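Long-range contact in short-chain dehydrogenase/reductase SDR (Paraburkholderia phymatum, PDB 5VA8), which binds NADP and probably catalyses NADP(H)-dependent oxidation or reduction of a substrate not yet identified: residues G26-E38 and P233-S245. Sequence-based numbering, arbitrary orientation.
Sequences GLGRGCAEALAAE and PDEFGRACAFLCS. With NAP (NADP nicotinamide-adenine-dinucleotide phosphate), chain E.
G237 and C31 touch backbone to backbone where helices 26-37 and 233-243 cross at -54°, their axes 7.3 Å apart. G237 CA lies 3.4 Å from G30 O in a CA-H...O contact, and G30 CA in turn rests on P233 O. With no side chain on G30 or G237 the two backbones can come this close, C31 CA standing 3.8 Å from G237 CA. One turn on, the methyl of A34 sits over the G237 carbonyl and reaches A241 CB.

Toward the cofactor, L27 CD1 stands over the centre of the F236 ring, 4.3 Å from its centroid, while CD2 leans on F236 CG. With CG anti to the backbone N (chi1 -171°), the F236 ring lies beside L27, and chi2 (82°) turns its face to the leucine methyl. C31 SG meets the same ring obliquely and packs against C240 CB at 3.6 Å. At the other end, L35 CD2 rests against both A241 CA and C244 CB.

No direct hydrogen bond joins the helices; water does so on the outer side. One water donates to G30 O and D234 O. A second donates to A34 O and E38 OE2 and, in the R238 conformer described, one of two, accepts from R238 NH1, linking a carboxylate and guanidinium that stand 4.2 Å apart. In that conformer R238, bent at chi2, brings NH1 back beside A34, with A37 CB at the guanidinium edge, and its NE makes a weak hydrogen bond to D234 OD1 within a salt bridge.

L27 N also donates to NAP O1N (2.8 Å), as expected at the start of the first helix in a Rossmann fold; the crossing lies about a turn along the helix from this pyrophosphate-binding end. Beneath the pair, F236 and C240 rest on strand 184-191 and C244 on strand 141-146; helix 49-63 flanks helix 26-37, and F242 meets F242 of the second subunit.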
loop_
_atom_site.group_PDB
_atom_site.type_symbol
_atom_site.label_atom_id
_atom_site.label_comp_id
_atom_site.label_asym_id
_atom_site.label_seq_id
_atom_site.Cartn_x
_atom_site.Cartn_y
_atom_site.Cartn_z
ATOM N N GLY A 26 -16.299 -25.296 1.169
ATOM C CA GLY A 26 -15.891 -23.946 0.780
ATOM C C GLY A 26 -14.424 -23.827 0.405
ATOM O O GLY A 26 -13.820 -24.734 -0.181
ATOM N N LEU A 27 -13.844 -22.673 0.754
ATOM C CA LEU A 27 -12.460 -22.384 0.381
ATOM C C LEU A 27 -11.490 -23.369 1.014
ATOM O O LEU A 27 -10.517 -23.789 0.373
ATOM C CB LEU A 27 -12.087 -20.965 0.786
ATOM C CG LEU A 27 -12.956 -19.879 0.168
ATOM C CD1 LEU A 27 -12.479 -18.525 0.639
ATOM C CD2 LEU A 27 -12.919 -19.972 -1.354
ATOM N N GLY A 28 -11.718 -23.727 2.280
ATOM C CA GLY A 28 -10.840 -24.694 2.915
ATOM C C GLY A 28 -10.876 -26.035 2.207
ATOM O O GLY A 28 -9.833 -26.644 1.956
ATOM N N ARG A 29 -12.083 -26.515 1.869
ATOM C CA ARG A 29 -12.181 -27.737 1.076
ATOM C C ARG A 29 -11.439 -27.589 -0.250
ATOM O O ARG A 29 -10.713 -28.499 -0.673
ATOM C CB ARG A 29 -13.645 -28.108 0.825
ATOM C CG ARG A 29 -13.771 -29.352 -0.053
ATOM C CD ARG A 29 -15.205 -29.838 -0.267
ATOM N NE ARG A 29 -15.202 -30.968 -1.201
ATOM C CZ ARG A 29 -16.275 -31.680 -1.543
ATOM N NH1 ARG A 29 -17.467 -31.392 -1.037
ATOM N NH2 ARG A 29 -16.154 -32.688 -2.399
ATOM N N GLY A 30 -11.598 -26.444 -0.910
ATOM C CA GLY A 30 -10.900 -26.231 -2.168
ATOM C C GLY A 30 -9.391 -26.342 -2.025
ATOM O O GLY A 30 -8.719 -26.885 -2.906
ATOM N N CYS A 31 -8.842 -25.827 -0.919
ATOM C CA CYS A 31 -7.408 -25.970 -0.675
ATOM C C CYS A 31 -7.032 -27.425 -0.430
ATOM O O CYS A 31 -6.025 -27.913 -0.964
ATOM C CB CYS A 31 -6.971 -25.109 0.512
ATOM S SG CYS A 31 -7.119 -23.334 0.217
ATOM N N ALA A 32 -7.823 -28.132 0.382
ATOM C CA ALA A 32 -7.526 -29.533 0.657
ATOM C C ALA A 32 -7.552 -30.365 -0.614
ATOM O O ALA A 32 -6.672 -31.206 -0.827
ATOM C CB ALA A 32 -8.521 -30.092 1.677
ATOM N N GLU A 33 -8.560 -30.156 -1.467
ATOM C CA GLU A 33 -8.653 -30.929 -2.703
ATOM C C GLU A 33 -7.474 -30.638 -3.623
ATOM O O GLU A 33 -6.949 -31.549 -4.272
ATOM C CB GLU A 33 -9.972 -30.630 -3.424
ATOM C CG GLU A 33 -11.195 -31.020 -2.590
ATOM C CD GLU A 33 -12.435 -31.296 -3.413
ATOM O OE1 GLU A 33 -12.402 -32.244 -4.226
ATOM O OE2 GLU A 33 -13.447 -30.573 -3.240
ATOM N N ALA A 34 -7.057 -29.373 -3.704
ATOM C CA ALA A 34 -5.969 -29.023 -4.614
ATOM C C ALA A 34 -4.641 -29.584 -4.123
ATOM O O ALA A 34 -3.839 -30.073 -4.928
ATOM C CB ALA A 34 -5.887 -27.506 -4.779
ATOM N N LEU A 35 -4.400 -29.543 -2.808
ATOM C CA LEU A 35 -3.180 -30.141 -2.264
ATOM C C LEU A 35 -3.187 -31.654 -2.452
ATOM O O LEU A 35 -2.190 -32.240 -2.893
ATOM C CB LEU A 35 -3.018 -29.770 -0.785
ATOM C CG LEU A 35 -2.748 -28.286 -0.518
ATOM C CD1 LEU A 35 -2.905 -27.959 0.970
ATOM C CD2 LEU A 35 -1.354 -27.892 -1.015
ATOM N N ALA A 36 -4.313 -32.306 -2.147
ATOM C CA ALA A 36 -4.402 -33.752 -2.348
ATOM C C ALA A 36 -4.166 -34.128 -3.807
ATOM O O ALA A 36 -3.543 -35.160 -4.095
ATOM C CB ALA A 36 -5.766 -34.264 -1.877
ATOM N N ALA A 37 -4.663 -33.306 -4.744
ATOM C CA ALA A 37 -4.471 -33.577 -6.165
ATOM C C ALA A 37 -3.002 -33.568 -6.558
ATOM O O ALA A 37 -2.630 -34.190 -7.559
ATOM C CB ALA A 37 -5.232 -32.549 -7.008
ATOM N N GLU A 38 -2.163 -32.870 -5.800
ATOM C CA GLU A 38 -0.727 -32.872 -6.034
ATOM C C GLU A 38 -0.005 -33.874 -5.139
ATOM O O GLU A 38 1.223 -33.810 -5.007
ATOM C CB GLU A 38 -0.165 -31.463 -5.844
ATOM C CG GLU A 38 -0.891 -30.377 -6.656
ATOM C CD GLU A 38 -0.985 -30.677 -8.152
ATOM O OE1 GLU A 38 -0.095 -31.361 -8.706
ATOM O OE2 GLU A 38 -1.971 -30.231 -8.779
ATOM N N PRO A 233 -14.195 -22.037 -5.389
ATOM C CA PRO A 233 -13.262 -22.669 -4.447
ATOM C C PRO A 233 -12.151 -23.430 -5.139
ATOM O O PRO A 233 -11.036 -23.484 -4.608
ATOM C CB PRO A 233 -14.166 -23.598 -3.621
ATOM C CG PRO A 233 -15.501 -22.967 -3.695
ATOM C CD PRO A 233 -15.596 -22.368 -5.084
ATOM N N ASP A 234 -12.413 -24.006 -6.317
ATOM C CA ASP A 234 -11.367 -24.735 -7.032
ATOM C C ASP A 234 -10.185 -23.831 -7.373
ATOM O O ASP A 234 -9.033 -24.164 -7.076
ATOM C CB ASP A 234 -11.944 -25.374 -8.299
ATOM C CG ASP A 234 -10.932 -26.249 -9.033
ATOM O OD1 ASP A 234 -10.026 -25.705 -9.698
ATOM O OD2 ASP A 234 -11.041 -27.490 -8.940
ATOM N N GLU A 235 -10.446 -22.681 -8.010
ATOM C CA GLU A 235 -9.326 -21.822 -8.393
ATOM C C GLU A 235 -8.627 -21.236 -7.171
ATOM O O GLU A 235 -7.412 -21.023 -7.208
ATOM C CB GLU A 235 -9.790 -20.713 -9.350
ATOM C CG GLU A 235 -10.582 -19.575 -8.700
ATOM C CD GLU A 235 -11.290 -18.694 -9.715
ATOM O OE1 GLU A 235 -10.730 -18.460 -10.818
ATOM O OE2 GLU A 235 -12.409 -18.237 -9.410
ATOM N N PHE A 236 -9.364 -20.991 -6.082
ATOM C CA PHE A 236 -8.731 -20.551 -4.841
ATOM C C PHE A 236 -7.751 -21.606 -4.336
ATOM O O PHE A 236 -6.606 -21.296 -3.984
ATOM C CB PHE A 236 -9.801 -20.263 -3.784
ATOM C CG PHE A 236 -9.264 -19.598 -2.546
ATOM C CD1 PHE A 236 -9.055 -18.223 -2.513
ATOM C CD2 PHE A 236 -8.950 -20.352 -1.421
ATOM C CE1 PHE A 236 -8.556 -17.608 -1.368
ATOM C CE2 PHE A 236 -8.447 -19.743 -0.276
ATOM C CZ PHE A 236 -8.246 -18.373 -0.251
ATOM N N GLY A 237 -8.190 -22.869 -4.321
ATOM C CA GLY A 237 -7.313 -23.949 -3.896
ATOM C C GLY A 237 -6.086 -24.101 -4.777
ATOM O O GLY A 237 -5.003 -24.432 -4.288
ATOM N N ARG A 238 -6.237 -23.883 -6.089
ATOM C CA ARG A 238 -5.082 -23.988 -6.975
ATOM C C ARG A 238 -4.038 -22.928 -6.648
ATOM O O ARG A 238 -2.835 -23.208 -6.680
ATOM C CB ARG A 238 -5.514 -23.873 -8.439
ATOM C CG ARG A 238 -6.561 -24.879 -8.879
ATOM C CD ARG A 238 -6.081 -26.319 -8.817
ATOM N NE ARG A 238 -7.067 -27.205 -9.440
ATOM C CZ ARG A 238 -7.025 -28.534 -9.404
ATOM N NH1 ARG A 238 -6.044 -29.159 -8.765
ATOM N NH2 ARG A 238 -7.973 -29.241 -10.005
ATOM N N ALA A 239 -4.473 -21.703 -6.339
ATOM C CA ALA A 239 -3.514 -20.678 -5.929
ATOM C C ALA A 239 -2.829 -21.066 -4.625
ATOM O O ALA A 239 -1.618 -20.879 -4.470
ATOM C CB ALA A 239 -4.204 -19.324 -5.781
ATOM N N CYS A 240 -3.589 -21.621 -3.681
ATOM C CA CYS A 240 -2.993 -22.124 -2.452
ATOM C C CYS A 240 -1.937 -23.187 -2.751
ATOM O O CYS A 240 -0.833 -23.158 -2.197
ATOM C CB CYS A 240 -4.086 -22.691 -1.551
ATOM S SG CYS A 240 -3.485 -23.316 0.040
ATOM N N ALA A 241 -2.259 -24.128 -3.640
ATOM C CA ALA A 241 -1.309 -25.190 -3.960
ATOM C C ALA A 241 -0.041 -24.619 -4.577
ATOM O O ALA A 241 1.065 -25.074 -4.267
ATOM C CB ALA A 241 -1.950 -26.222 -4.891
ATOM N N PHE A 242 -0.171 -23.603 -5.441
ATOM C CA PHE A 242 1.042 -23.011 -5.998
ATOM C C PHE A 242 1.914 -22.400 -4.901
ATOM O O PHE A 242 3.139 -22.596 -4.892
ATOM C CB PHE A 242 0.717 -21.962 -7.058
ATOM C CG PHE A 242 1.950 -21.421 -7.713
ATOM C CD1 PHE A 242 2.571 -22.144 -8.712
ATOM C CD2 PHE A 242 2.549 -20.262 -7.249
ATOM C CE1 PHE A 242 3.747 -21.681 -9.307
ATOM C CE2 PHE A 242 3.729 -19.799 -7.834
ATOM C CZ PHE A 242 4.318 -20.510 -8.856
ATOM N N LEU A 243 1.308 -21.661 -3.966
ATOM C CA LEU A 243 2.087 -21.098 -2.864
ATOM C C LEU A 243 2.760 -22.191 -2.051
ATOM O O LEU A 243 3.858 -21.987 -1.516
ATOM C CB LEU A 243 1.205 -20.259 -1.938
ATOM C CG LEU A 243 0.809 -18.870 -2.439
ATOM C CD1 LEU A 243 -0.224 -18.270 -1.491
ATOM C CD2 LEU A 243 2.028 -17.959 -2.566
ATOM N N CYS A 244 2.127 -23.352 -1.955
ATOM C CA CYS A 244 2.685 -24.430 -1.157
ATOM C C CYS A 244 3.742 -25.233 -1.897
ATOM O O CYS A 244 4.327 -26.139 -1.299
ATOM C CB CYS A 244 1.567 -25.365 -0.686
ATOM S SG CYS A 244 0.444 -24.607 0.519
ATOM N N SER A 245 4.011 -24.910 -3.159
ATOM C CA SER A 245 4.859 -25.728 -4.011
ATOM C C SER A 245 6.336 -25.379 -3.841
ATOM O O SER A 245 6.717 -24.372 -3.234
ATOM C CB SER A 245 4.475 -25.549 -5.478
ATOM O OG SER A 245 4.976 -24.307 -5.963
HETATM P PA NAP E . -17.929 -22.102 4.189
HETATM O O1A NAP E . -18.244 -22.523 2.811
HETATM O O2A NAP E . -19.114 -21.903 5.111
HETATM O O5B NAP E . -16.932 -23.205 4.788
HETATM C C5B NAP E . -16.454 -23.051 6.133
HETATM C C4B NAP E . -15.811 -24.352 6.525
HETATM O O4B NAP E . -15.084 -24.154 7.756
HETATM C C3B NAP E . -16.781 -25.499 6.807
HETATM O O3B NAP E . -16.152 -26.736 6.502
HETATM C C2B NAP E . -17.002 -25.359 8.311
HETATM O O2B NAP E . -17.538 -26.597 8.831
HETATM C C1B NAP E . -15.576 -25.026 8.753
HETATM N N9A NAP E . -15.483 -24.319 10.027
HETATM C C8A NAP E . -16.031 -23.101 10.330
HETATM N N7A NAP E . -15.699 -22.645 11.515
HETATM C C5A NAP E . -14.882 -23.639 12.033
HETATM C C6A NAP E . -14.216 -23.772 13.267
HETATM N N6A NAP E . -14.266 -22.857 14.242
HETATM N N1A NAP E . -13.493 -24.896 13.475
HETATM C C2A NAP E . -13.438 -25.811 12.499
HETATM N N3A NAP E . -14.024 -25.795 11.297
HETATM C C4A NAP E . -14.740 -24.678 11.127
HETATM O O3 NAP E . -17.094 -20.737 4.195
HETATM P PN NAP E . -16.030 -20.108 3.177
HETATM O O1N NAP E . -15.149 -21.173 2.659
HETATM O O2N NAP E . -16.772 -19.258 2.221
HETATM O O5D NAP E . -15.231 -19.160 4.183
HETATM C C5D NAP E . -13.974 -19.568 4.762
HETATM C C4D NAP E . -13.387 -18.337 5.406
HETATM O O4D NAP E . -13.102 -17.363 4.375
HETATM C C3D NAP E . -14.290 -17.624 6.419
HETATM O O3D NAP E . -13.514 -17.059 7.476
HETATM C C2D NAP E . -14.912 -16.513 5.579
HETATM O O2D NAP E . -15.374 -15.394 6.329
HETATM C C1D NAP E . -13.702 -16.150 4.725
HETATM N N1N NAP E . -14.038 -15.421 3.477
HETATM C C2N NAP E . -14.986 -15.898 2.651
HETATM C C3N NAP E . -15.250 -15.249 1.464
HETATM C C7N NAP E . -16.268 -15.686 0.455
HETATM O O7N NAP E . -16.738 -14.840 -0.330
HETATM N N7N NAP E . -16.729 -16.931 0.524
HETATM C C4N NAP E . -14.463 -14.151 1.122
HETATM C C5N NAP E . -13.505 -13.681 2.004
HETATM C C6N NAP E . -13.316 -14.322 3.191
HETATM P P2B NAP E . -18.271 -26.657 10.266
HETATM O O1X NAP E . -17.209 -26.447 11.293
HETATM O O2X NAP E . -19.334 -25.557 10.292
HETATM O O3X NAP E . -18.899 -28.064 10.295
HETATM O O HOH W 1 -9.201 -27.051 -5.716
HETATM O O HOH W 2 -3.914 -28.795 -7.546
#